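Local atomic coordinates of mandelate racemase/muconate lactonizing protein (Thermobispora bispora, PDB entry 3VC5), a protein that probably catalyses the magnesium-dependent dehydration of D-glucarate to 5-dehydro-4-deoxy-D-glucarate, the first step of D-glucarate breakdown. Residues Met350-Ala355 with Val389-Gly394; Asp152-Lys157 with Ala354-Ala359; Ser341-Ser346 with Gly373-Ala378; Leu90-Leu95 with Asp140-Ala145. All blocks are in the same frame, centred on the assembly; numbering follows the deposited sequence.

Interaction 1 of 4, residues Met350-Ala355 with Val389-Gly394; sequences MTHLAA and VPVPDG
Thr351 and His352, on successive positions of a buried helical turn, meet the chain that runs from Val389 to Pro392, and they do so without a hydrogen bond between the two segments. The methyl CG2 of Thr351 lies 3.7 Å from the carbonyl O of Val389, and the same residue sets its OG1 3.8 Å from Val389 CG1, the two side chains crossing at about a right angle. With CG2 opposite the backbone N and OG1 beside it (chi1 -61°), the methyl faces the strand end. The His352 ring reaches the next two residues: its CE1 is 3.7 Å from Val391 CG1, while NE2 lies 3.8 Å from Pro392 CD.

The polar ends of these residues are held by outside partners. Thr351 OG1 is bonded to Tyr164 OH and to the carbonyl of Leu347, and the His352 ring is fixed at both nitrogens, ND1 by Ala151 N and NE2 by Leu397 O. Replacing Thr351 with an alanine would probably open a gap beside Val389 and leave the Tyr164 hydroxyl without this mate.

In the barrel fold of the enolase superfamily, this packs helix 344-355 over the end of strand 388-390 and the loop beyond it. That strand runs antiparallel to strand 161-169, with which the helix also packs, Ala354 and Ala355 touching Val162, while Leu353 faces helix 318-330 and strand 334-337.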
loop_
_atom_site.group_PDB
_atom_site.type_symbol
_atom_site.label_atom_id
_atom_site.label_comp_id
_atom_site.label_asym_id
_atom_site.label_seq_id
_atom_site.Cartn_x
_atom_site.Cartn_y
_atom_site.Cartn_z
ATOM N N MET A 350 9.149 -11.901 -8.741
ATOM C CA MET A 350 8.886 -10.814 -9.677
ATOM C C MET A 350 7.573 -11.000 -10.389
ATOM O O MET A 350 6.798 -10.050 -10.587
ATOM C CB MET A 350 10.037 -10.654 -10.690
ATOM C CG MET A 350 11.360 -10.236 -10.033
ATOM S SD MET A 350 12.811 -10.697 -11.041
ATOM C CE MET A 350 12.772 -9.450 -12.299
ATOM N N THR A 351 7.339 -12.234 -10.810
ATOM C CA THR A 351 6.182 -12.554 -11.625
ATOM C C THR A 351 4.875 -12.505 -10.820
ATOM O O THR A 351 3.887 -11.942 -11.283
ATOM C CB THR A 351 6.394 -13.919 -12.312
ATOM O OG1 THR A 351 7.552 -13.820 -13.161
ATOM C CG2 THR A 351 5.164 -14.336 -13.139
ATOM N N HIS A 352 4.869 -13.067 -9.612
ATOM C CA HIS A 352 3.674 -12.969 -8.778
ATOM C C HIS A 352 3.379 -11.515 -8.434
ATOM O O HIS A 352 2.209 -11.096 -8.450
ATOM C CB HIS A 352 3.818 -13.796 -7.467
ATOM C CG HIS A 352 3.679 -15.265 -7.679
ATOM N ND1 HIS A 352 2.456 -15.903 -7.635
ATOM C CD2 HIS A 352 4.608 -16.231 -7.900
ATOM C CE1 HIS A 352 2.637 -17.199 -7.852
ATOM N NE2 HIS A 352 3.930 -17.424 -8.016
ATOM N N LEU A 353 4.424 -10.751 -8.108
ATOM C CA LEU A 353 4.212 -9.339 -7.759
ATOM C C LEU A 353 3.606 -8.596 -8.961
ATOM O O LEU A 353 2.571 -7.905 -8.848
ATOM C CB LEU A 353 5.538 -8.685 -7.343
ATOM C CG LEU A 353 5.522 -7.150 -7.177
ATOM C CD1 LEU A 353 4.540 -6.701 -6.067
ATOM C CD2 LEU A 353 6.941 -6.666 -6.891
ATOM N N ALA A 354 4.247 -8.708 -10.124
ATOM C CA ALA A 354 3.723 -7.992 -11.302
ATOM C C ALA A 354 2.319 -8.480 -11.701
ATOM O O ALA A 354 1.475 -7.673 -12.107
ATOM C CB ALA A 354 4.681 -8.117 -12.486
ATOM N N ALA A 355 2.071 -9.794 -11.624
ATOM C CA ALA A 355 0.768 -10.322 -12.038
ATOM C C ALA A 355 -0.385 -9.785 -11.191
ATOM O O ALA A 355 -1.512 -9.639 -11.684
ATOM C CB ALA A 355 0.767 -11.887 -12.004
ATOM N N VAL A 389 5.974 -14.402 -18.822
ATOM C CA VAL A 389 6.001 -15.563 -17.925
ATOM C C VAL A 389 4.608 -15.790 -17.349
ATOM O O VAL A 389 4.072 -14.951 -16.609
ATOM C CB VAL A 389 7.004 -15.352 -16.779
ATOM C CG1 VAL A 389 6.953 -16.537 -15.782
ATOM C CG2 VAL A 389 8.413 -15.148 -17.331
ATOM N N PRO A 390 3.986 -16.915 -17.706
ATOM C CA PRO A 390 2.709 -17.203 -17.081
ATOM C C PRO A 390 2.856 -17.371 -15.555
ATOM O O PRO A 390 3.848 -17.942 -15.078
ATOM C CB PRO A 390 2.282 -18.527 -17.759
ATOM C CG PRO A 390 3.057 -18.590 -19.059
ATOM C CD PRO A 390 4.389 -17.947 -18.694
ATOM N N VAL A 391 1.902 -16.840 -14.793
ATOM C CA VAL A 391 1.943 -17.024 -13.340
ATOM C C VAL A 391 1.964 -18.510 -12.999
ATOM O O VAL A 391 1.098 -19.267 -13.465
ATOM C CB VAL A 391 0.742 -16.394 -12.621
ATOM C CG1 VAL A 391 0.859 -16.645 -11.095
ATOM C CG2 VAL A 391 0.646 -14.915 -12.938
ATOM N N PRO A 392 2.935 -18.946 -12.184
ATOM C CA PRO A 392 2.986 -20.388 -11.880
ATOM C C PRO A 392 1.688 -20.854 -11.231
ATOM O O PRO A 392 1.002 -20.064 -10.571
ATOM C CB PRO A 392 4.150 -20.501 -10.895
ATOM C CG PRO A 392 5.044 -19.336 -11.246
ATOM C CD PRO A 392 4.123 -18.226 -11.705
ATOM N N ASP A 393 1.340 -22.124 -11.421
ATOM C CA ASP A 393 0.068 -22.608 -10.896
ATOM C C ASP A 393 0.174 -23.188 -9.485
ATOM O O ASP A 393 -0.747 -23.034 -8.684
ATOM C CB ASP A 393 -0.641 -23.559 -11.880
ATOM C CG ASP A 393 0.282 -24.614 -12.454
ATOM O OD1 ASP A 393 0.197 -24.877 -13.675
ATOM O OD2 ASP A 393 1.083 -25.185 -11.688
ATOM N N GLY A 394 1.300 -23.819 -9.167
ATOM C CA GLY A 394 1.463 -24.410 -7.839
ATOM C C GLY A 394 1.165 -23.416 -6.728
ATOM O O GLY A 394 1.020 -22.204 -6.985
#

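Interaction 2 of 4, residues Asp152-Lys157 with Ala354-Ala359; sequences DLLGGK and AAATPA
Leu154 to Lys157 pass alongside Ala355 and Ala356, where helix 344-355, the helix that follows strand 334-337 in the enolase-superfamily barrel, gives out. No classical hydrogen bond joins the two segments, and the close part of the contact is made by backbone atoms and one small methyl group.

The Ala356 methyl carries most of it. Its CB stands 3.7 Å from Leu154 CB, and it also approaches the Gly156 carbonyl. Two CA-H...O contacts run in opposite senses beside it: Ala356 CA points at Gly156 O over 3.6 Å, and Lys157 CA at Ala355 O over 3.4 Å. Both are bent, the second to 133° at the hydrogen. Gly155 and Gly156 have positive phi angles at which a side chain would be pressed against the preceding carbonyl, so the turn itself calls for glycine at both. A backbone bond between Ala355 and Val158 continues the pairing just past Lys157.

The solvent side is looser. Lys157 brings only the base of its side chain to the contact, with CB 4.2 Å from Ala355 CB; its CG sits between the backbone N and the carbonyl carbon (chi1 66°), and the extended chain then leads away to a long, weak ion pair with Asp160. The contact also borders the dimer interface, where Asp152 packs on Tyr93 of the second subunit. The carbonyl oxygens Leu154 O and Ala356 O, two acceptors 3.4 Å apart, share a neighbour there, since each receives a weak hydrogen bond from NE2 of His96 of the second subunit.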
loop_
_atom_site.group_PDB
_atom_site.type_symbol
_atom_site.label_atom_id
_atom_site.label_comp_id
_atom_site.label_asym_id
_atom_site.label_seq_id
_atom_site.Cartn_x
_atom_site.Cartn_y
_atom_site.Cartn_z
ATOM N N ASP A 152 -2.314 -14.665 -5.052
ATOM C CA ASP A 152 -3.590 -14.618 -4.306
ATOM C C ASP A 152 -3.472 -13.897 -2.947
ATOM O O ASP A 152 -4.482 -13.391 -2.418
ATOM C CB ASP A 152 -4.173 -16.022 -4.103
ATOM C CG ASP A 152 -4.942 -16.516 -5.305
ATOM O OD1 ASP A 152 -5.163 -15.728 -6.273
ATOM O OD2 ASP A 152 -5.321 -17.708 -5.286
ATOM N N LEU A 153 -2.262 -13.867 -2.372
ATOM C CA LEU A 153 -1.990 -13.114 -1.140
ATOM C C LEU A 153 -1.896 -11.619 -1.412
ATOM O O LEU A 153 -1.843 -10.823 -0.487
ATOM C CB LEU A 153 -0.703 -13.595 -0.459
ATOM C CG LEU A 153 -0.590 -15.135 -0.316
ATOM C CD1 LEU A 153 0.809 -15.526 0.213
ATOM C CD2 LEU A 153 -1.708 -15.693 0.579
ATOM N N LEU A 154 -1.841 -11.254 -2.686
ATOM C CA LEU A 154 -1.670 -9.867 -3.092
ATOM C C LEU A 154 -2.894 -9.382 -3.853
ATOM O O LEU A 154 -2.824 -8.363 -4.558
ATOM C CB LEU A 154 -0.418 -9.753 -3.988
ATOM C CG LEU A 154 0.917 -10.191 -3.353
ATOM C CD1 LEU A 154 2.031 -10.161 -4.384
ATOM C CD2 LEU A 154 1.273 -9.302 -2.160
ATOM N N GLY A 155 -4.014 -10.106 -3.729
ATOM C CA GLY A 155 -5.264 -9.662 -4.342
ATOM C C GLY A 155 -5.707 -10.452 -5.571
ATOM O O GLY A 155 -6.771 -10.151 -6.160
ATOM N N GLY A 156 -4.905 -11.452 -5.959
ATOM C CA GLY A 156 -5.216 -12.292 -7.131
ATOM C C GLY A 156 -4.624 -11.712 -8.413
ATOM O O GLY A 156 -4.461 -10.494 -8.532
ATOM N N LYS A 157 -4.245 -12.576 -9.352
ATOM C CA LYS A 157 -3.649 -12.098 -10.588
ATOM C C LYS A 157 -4.657 -11.306 -11.394
ATOM O O LYS A 157 -5.840 -11.690 -11.504
ATOM C CB LYS A 157 -3.115 -13.244 -11.429
ATOM C CG LYS A 157 -4.158 -14.188 -11.957
ATOM C CD LYS A 157 -3.503 -15.442 -12.575
ATOM C CE LYS A 157 -4.586 -16.426 -13.070
ATOM N NZ LYS A 157 -4.040 -17.591 -13.792
ATOM N N ALA A 354 4.247 -8.708 -10.124
ATOM C CA ALA A 354 3.723 -7.992 -11.302
ATOM C C ALA A 354 2.319 -8.480 -11.701
ATOM O O ALA A 354 1.475 -7.673 -12.107
ATOM C CB ALA A 354 4.681 -8.117 -12.486
ATOM N N ALA A 355 2.071 -9.794 -11.624
ATOM C CA ALA A 355 0.768 -10.322 -12.038
ATOM C C ALA A 355 -0.385 -9.785 -11.191
ATOM O O ALA A 355 -1.512 -9.639 -11.684
ATOM C CB ALA A 355 0.767 -11.887 -12.004
ATOM N N ALA A 356 -0.105 -9.526 -9.916
ATOM C CA ALA A 356 -1.146 -9.200 -8.938
ATOM C C ALA A 356 -1.174 -7.717 -8.617
ATOM O O ALA A 356 -1.874 -7.319 -7.682
ATOM C CB ALA A 356 -0.947 -10.010 -7.617
ATOM N N THR A 357 -0.448 -6.891 -9.379
ATOM C CA THR A 357 -0.386 -5.469 -9.036
ATOM C C THR A 357 -0.907 -4.709 -10.239
ATOM O O THR A 357 -0.234 -4.607 -11.272
ATOM C CB THR A 357 1.072 -5.023 -8.638
ATOM O OG1 THR A 357 1.506 -5.829 -7.532
ATOM C CG2 THR A 357 1.123 -3.508 -8.260
ATOM N N PRO A 358 -2.129 -4.160 -10.116
ATOM C CA PRO A 358 -2.714 -3.519 -11.286
ATOM C C PRO A 358 -1.804 -2.463 -11.943
ATOM O O PRO A 358 -1.773 -2.375 -13.157
ATOM C CB PRO A 358 -3.997 -2.871 -10.736
ATOM C CG PRO A 358 -4.378 -3.745 -9.560
ATOM C CD PRO A 358 -3.078 -4.294 -8.994
ATOM N N ALA A 359 -1.072 -1.670 -11.159
ATOM C CA ALA A 359 -0.292 -0.570 -11.734
ATOM C C ALA A 359 1.021 -0.963 -12.431
ATOM O O ALA A 359 1.635 -0.122 -13.103
ATOM C CB ALA A 359 -0.041 0.523 -10.680
#

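Interaction 3 of 4, residues Ser341-Ser346 with Gly373-Ala378; sequences SHLGIS and GQDVVA
Asp375 and Gly344 make the one hydrogen bond between the segments. At the start of helix 344-355 the N-cap residue is Leu343, whose side chain has no acceptor, and the carboxylate of Asp375 comes in from the loop instead: Gly344 N donates to its OD1 over 2.8 Å at 149°. OD1 is met there on its syn side, and on its anti side it accepts from Val376 N, also at 2.8 Å, so a single oxygen is gripped twice and ties the loop's own backbone to the helix start. Both donors stand some 20° out of the carboxylate plane. To reach this place the aspartate accepts an unusual first torsion (chi1 -146°). A CB on Gly344 would run into Asp375 OD2 and Val377 CG2.

Van der Waals contacts flank the bond. Leu343 splits its methyls, CD2 lying 3.6 Å from the carbonyl O of Gln374 and CD1 in apolar contact 4.1 Å from Val376 CG1. Ile345 reaches both valines, with CG1 3.7 Å from Val377 CG1 and CD1 4.0 Å from Val376 CG2. Met409 of helix 403-415 packs on both Leu343 and Val376.

Elsewhere at this helix start, Glu69 of strand 65-71 takes the N-H groups of Leu343 and Ser346. The paired N-H groups and the helix dipole would probably favour the anionic form of Asp375, which the nearby Glu69 carboxylate may partly offset.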
loop_
_atom_site.group_PDB
_atom_site.type_symbol
_atom_site.label_atom_id
_atom_site.label_comp_id
_atom_site.label_asym_id
_atom_site.label_seq_id
_atom_site.Cartn_x
_atom_site.Cartn_y
_atom_site.Cartn_z
ATOM N N SER A 341 21.122 -9.420 -12.095
ATOM C CA SER A 341 21.343 -10.840 -12.432
ATOM C C SER A 341 20.708 -11.700 -11.361
ATOM O O SER A 341 21.024 -11.518 -10.170
ATOM C CB SER A 341 22.839 -11.109 -12.415
ATOM O OG SER A 341 23.483 -10.231 -13.331
ATOM N N HIS A 342 19.873 -12.667 -11.752
ATOM C CA HIS A 342 19.065 -13.355 -10.738
ATOM C C HIS A 342 18.622 -14.730 -11.219
ATOM O O HIS A 342 18.754 -15.083 -12.405
ATOM C CB HIS A 342 17.806 -12.505 -10.392
ATOM C CG HIS A 342 16.806 -12.417 -11.510
ATOM N ND1 HIS A 342 15.930 -13.448 -11.789
ATOM C CD2 HIS A 342 16.602 -11.479 -12.478
ATOM C CE1 HIS A 342 15.186 -13.124 -12.840
ATOM N NE2 HIS A 342 15.577 -11.937 -13.281
ATOM N N LEU A 343 18.106 -15.520 -10.282
ATOM C CA LEU A 343 17.691 -16.888 -10.571
ATOM C C LEU A 343 16.163 -17.037 -10.479
ATOM O O LEU A 343 15.414 -16.033 -10.523
ATOM C CB LEU A 343 18.432 -17.839 -9.617
ATOM C CG LEU A 343 19.951 -17.719 -9.686
ATOM C CD1 LEU A 343 20.556 -18.674 -8.655
ATOM C CD2 LEU A 343 20.454 -18.058 -11.097
ATOM N N GLY A 344 15.684 -18.275 -10.405
ATOM C CA GLY A 344 14.264 -18.532 -10.566
ATOM C C GLY A 344 13.398 -18.198 -9.350
ATOM O O GLY A 344 12.192 -18.018 -9.475
ATOM N N ILE A 345 14.000 -18.125 -8.165
ATOM C CA ILE A 345 13.230 -17.723 -6.979
ATOM C C ILE A 345 12.845 -16.254 -7.158
ATOM O O ILE A 345 11.668 -15.884 -7.041
ATOM C CB ILE A 345 14.026 -17.946 -5.694
ATOM C CG1 ILE A 345 14.225 -19.457 -5.479
ATOM C CG2 ILE A 345 13.315 -17.251 -4.480
ATOM C CD1 ILE A 345 15.393 -19.755 -4.515
ATOM N N SER A 346 13.831 -15.435 -7.509
ATOM C CA SER A 346 13.575 -14.006 -7.817
ATOM C C SER A 346 12.601 -13.892 -8.995
ATOM O O SER A 346 11.683 -13.084 -8.952
ATOM C CB SER A 346 14.864 -13.262 -8.149
ATOM O OG SER A 346 15.544 -13.000 -6.941
ATOM N N GLY A 373 20.125 -20.512 -18.598
ATOM C CA GLY A 373 19.494 -21.702 -18.043
ATOM C C GLY A 373 19.980 -22.091 -16.668
ATOM O O GLY A 373 19.405 -23.003 -16.058
ATOM N N GLN A 374 21.001 -21.401 -16.141
ATOM C CA GLN A 374 21.464 -21.721 -14.770
ATOM C C GLN A 374 20.346 -21.436 -13.763
ATOM O O GLN A 374 19.718 -20.374 -13.813
ATOM C CB GLN A 374 22.699 -20.890 -14.386
ATOM C CG GLN A 374 23.936 -21.151 -15.255
ATOM C CD GLN A 374 25.029 -20.141 -15.034
ATOM O OE1 GLN A 374 26.018 -20.410 -14.340
ATOM N NE2 GLN A 374 24.861 -18.959 -15.613
ATOM N N ASP A 375 20.115 -22.338 -12.813
ATOM C CA ASP A 375 19.079 -22.076 -11.830
ATOM C C ASP A 375 19.205 -23.022 -10.653
ATOM O O ASP A 375 19.920 -24.031 -10.749
ATOM C CB ASP A 375 17.692 -22.184 -12.449
ATOM C CG ASP A 375 16.689 -21.190 -11.844
ATOM O OD1 ASP A 375 16.879 -20.753 -10.674
ATOM O OD2 ASP A 375 15.713 -20.841 -12.552
ATOM N N VAL A 376 18.556 -22.659 -9.541
ATOM C CA VAL A 376 18.484 -23.530 -8.372
ATOM C C VAL A 376 17.079 -24.100 -8.146
ATOM O O VAL A 376 16.853 -24.799 -7.138
ATOM C CB VAL A 376 18.984 -22.816 -7.076
ATOM C CG1 VAL A 376 20.476 -22.475 -7.190
ATOM C CG2 VAL A 376 18.110 -21.586 -6.793
ATOM N N VAL A 377 16.124 -23.807 -9.036
ATOM C CA VAL A 377 14.793 -24.431 -8.912
ATOM C C VAL A 377 14.615 -25.406 -10.080
ATOM O O VAL A 377 15.301 -25.290 -11.105
ATOM C CB VAL A 377 13.635 -23.411 -8.874
ATOM C CG1 VAL A 377 13.865 -22.386 -7.734
ATOM C CG2 VAL A 377 13.537 -22.666 -10.212
ATOM N N ALA A 378 13.677 -26.337 -9.940
ATOM C CA ALA A 378 13.334 -27.276 -11.013
ATOM C C ALA A 378 12.799 -26.538 -12.252
ATOM O O ALA A 378 12.074 -25.559 -12.117
ATOM C CB ALA A 378 12.311 -28.265 -10.506
#

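Interaction 4 of 4, residues Leu90-Leu95 with Asp140-Ala145; sequences LDVYAL and DIQGKA
A type I turn from Asp91 to Ala94, in the N-terminal domain of this enolase-superfamily protein, packs Val92 and Tyr93 against Ile141 and Gln142 of helix 123-146. The turn is stiffened by an Asx turn, Asp91 OD2 accepting from Tyr93 N, and Arg148 of the second subunit forms a salt bridge with the same oxygen.

Gln142 carries the contact. Its chain is extended beyond CG (chi2 -178°) and runs across one face of the Tyr93 ring. CG, offset toward the rim, makes a CH-pi contact 4.0 Å from the ring centroid, and the amide stacks on the ring with planes 24° apart. NE2 donates to Val92 O over 2.9 Å; the oxygen lies close to the plane of the Gln142 amide, while the donor stands well tilted from the carbonyl plane of Val92. Alongside, Val92 crosses Ile141 at about a right angle, with CG2 of each 3.9 Å apart.

A leucine in place of Gln142 would probably leave the Val92 carbonyl without this donor and the tyrosine face without its stacked amide.

Two waters complete the bridge: one accepts from Gln142 NE2 at 3.3 Å and donates to Tyr93 O, and the other joins Tyr93 OH, 2.6 Å away, to Gln142 O.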
loop_
_atom_site.group_PDB
_atom_site.type_symbol
_atom_site.label_atom_id
_atom_site.label_comp_id
_atom_site.label_asym_id
_atom_site.label_seq_id
_atom_site.Cartn_x
_atom_site.Cartn_y
_atom_site.Cartn_z
ATOM N N LEU A 90 9.594 -16.767 15.524
ATOM C CA LEU A 90 8.628 -15.828 14.951
ATOM C C LEU A 90 7.708 -16.547 13.971
ATOM O O LEU A 90 8.093 -17.525 13.306
ATOM C CB LEU A 90 9.323 -14.634 14.266
ATOM C CG LEU A 90 10.164 -13.692 15.143
ATOM C CD1 LEU A 90 10.795 -12.560 14.342
ATOM C CD2 LEU A 90 9.346 -13.144 16.325
ATOM N N ASP A 91 6.483 -16.056 13.893
ATOM C CA ASP A 91 5.464 -16.622 13.034
ATOM C C ASP A 91 5.574 -16.069 11.599
ATOM O O ASP A 91 5.869 -14.896 11.430
ATOM C CB ASP A 91 4.127 -16.228 13.649
ATOM C CG ASP A 91 2.987 -16.881 12.986
ATOM O OD1 ASP A 91 2.498 -17.884 13.524
ATOM O OD2 ASP A 91 2.590 -16.394 11.931
ATOM N N VAL A 92 5.346 -16.903 10.583
ATOM C CA VAL A 92 5.499 -16.468 9.176
ATOM C C VAL A 92 4.439 -15.457 8.692
ATOM O O VAL A 92 4.596 -14.857 7.617
ATOM C CB VAL A 92 5.533 -17.662 8.171
ATOM C CG1 VAL A 92 6.721 -18.605 8.449
ATOM C CG2 VAL A 92 4.190 -18.419 8.151
ATOM N N TYR A 93 3.352 -15.264 9.453
ATOM C CA TYR A 93 2.380 -14.208 9.131
ATOM C C TYR A 93 2.804 -12.905 9.780
ATOM O O TYR A 93 2.268 -11.839 9.439
ATOM C CB TYR A 93 0.960 -14.566 9.620
ATOM C CG TYR A 93 0.368 -15.728 8.871
ATOM C CD1 TYR A 93 -0.402 -15.528 7.734
ATOM C CD2 TYR A 93 0.602 -17.041 9.291
ATOM C CE1 TYR A 93 -0.949 -16.620 7.017
ATOM C CE2 TYR A 93 0.077 -18.121 8.589
ATOM C CZ TYR A 93 -0.690 -17.906 7.455
ATOM O OH TYR A 93 -1.211 -18.993 6.773
ATOM N N ALA A 94 3.742 -12.981 10.720
ATOM C CA ALA A 94 4.100 -11.778 11.513
ATOM C C ALA A 94 5.159 -10.936 10.813
ATOM O O ALA A 94 6.265 -10.743 11.339
ATOM C CB ALA A 94 4.571 -12.171 12.900
ATOM N N LEU A 95 4.799 -10.415 9.633
ATOM C CA LEU A 95 5.755 -9.712 8.792
ATOM C C LEU A 95 6.215 -8.413 9.430
ATOM O O LEU A 95 7.381 -8.061 9.288
ATOM C CB LEU A 95 5.189 -9.431 7.411
ATOM C CG LEU A 95 4.947 -10.663 6.548
ATOM C CD1 LEU A 95 4.360 -10.251 5.170
ATOM C CD2 LEU A 95 6.208 -11.480 6.403
ATOM N N ASP A 140 5.856 -17.379 0.413
ATOM C CA ASP A 140 5.869 -18.727 -0.223
ATOM C C ASP A 140 5.178 -19.715 0.733
ATOM O O ASP A 140 4.273 -20.462 0.339
ATOM C CB ASP A 140 7.343 -19.108 -0.531
ATOM C CG ASP A 140 7.509 -20.332 -1.413
ATOM O OD1 ASP A 140 6.544 -20.790 -2.077
ATOM O OD2 ASP A 140 8.675 -20.821 -1.440
ATOM N N ILE A 141 5.566 -19.680 2.002
ATOM C CA ILE A 141 4.983 -20.559 3.029
ATOM C C ILE A 141 3.488 -20.279 3.260
ATOM O O ILE A 141 2.678 -21.216 3.348
ATOM C CB ILE A 141 5.756 -20.453 4.342
ATOM C CG1 ILE A 141 7.165 -21.081 4.196
ATOM C CG2 ILE A 141 5.002 -21.180 5.471
ATOM C CD1 ILE A 141 8.179 -20.604 5.272
ATOM N N GLN A 142 3.107 -19.006 3.377
ATOM C CA GLN A 142 1.684 -18.682 3.511
ATOM C C GLN A 142 0.866 -19.221 2.337
ATOM O O GLN A 142 -0.236 -19.747 2.525
ATOM C CB GLN A 142 1.468 -17.176 3.625
ATOM C CG GLN A 142 2.020 -16.537 4.869
ATOM C CD GLN A 142 1.698 -15.055 4.905
ATOM O OE1 GLN A 142 0.688 -14.596 4.307
ATOM N NE2 GLN A 142 2.553 -14.286 5.569
ATOM N N GLY A 143 1.370 -19.052 1.114
ATOM C CA GLY A 143 0.708 -19.613 -0.057
ATOM C C GLY A 143 0.594 -21.135 0.030
ATOM O O GLY A 143 -0.466 -21.712 -0.271
ATOM N N LYS A 144 1.675 -21.806 0.416
ATOM C CA LYS A 144 1.613 -23.273 0.564
ATOM C C LYS A 144 0.580 -23.686 1.617
ATOM O O LYS A 144 -0.161 -24.673 1.439
ATOM C CB LYS A 144 2.975 -23.855 0.913
ATOM C CG LYS A 144 3.985 -23.712 -0.220
ATOM C CD LYS A 144 5.310 -24.372 0.142
ATOM C CE LYS A 144 6.384 -24.141 -0.931
ATOM N NZ LYS A 144 7.628 -24.833 -0.581
ATOM N N ALA A 145 0.527 -22.941 2.716
ATOM C CA ALA A 145 -0.420 -23.294 3.776
ATOM C C ALA A 145 -1.856 -23.147 3.267
ATOM O O ALA A 145 -2.730 -23.923 3.646
ATOM C CB ALA A 145 -0.198 -22.437 5.045
HETATM O O HOH W 1 -2.153 -18.886 4.319
HETATM O O HOH W 2 1.180 -11.622 6.888
#

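From the N terminus, interaction 4 closes first, bringing the turn before helix 95-106 back to helix 123-146 inside the N-terminal domain, and is in series with the rest. Interaction 2 makes the longest closure: residues 152-157, from the next short helix onward, meet the end of helix 344-355 about two hundred residues later, and Leu153 also touches Gln142 and Gly143 of interaction 4. Interaction 3 opens at the start of helix 344-355, before interaction 2 has closed, so these two cross. Interaction 1 opens on the helix end, shares Ala354 and Ala355 with interaction 2, and crosses interaction 3. Helix 344-355 is tied at its start to loop 373-378 and at its end to strand 388-390 and loop 154-157.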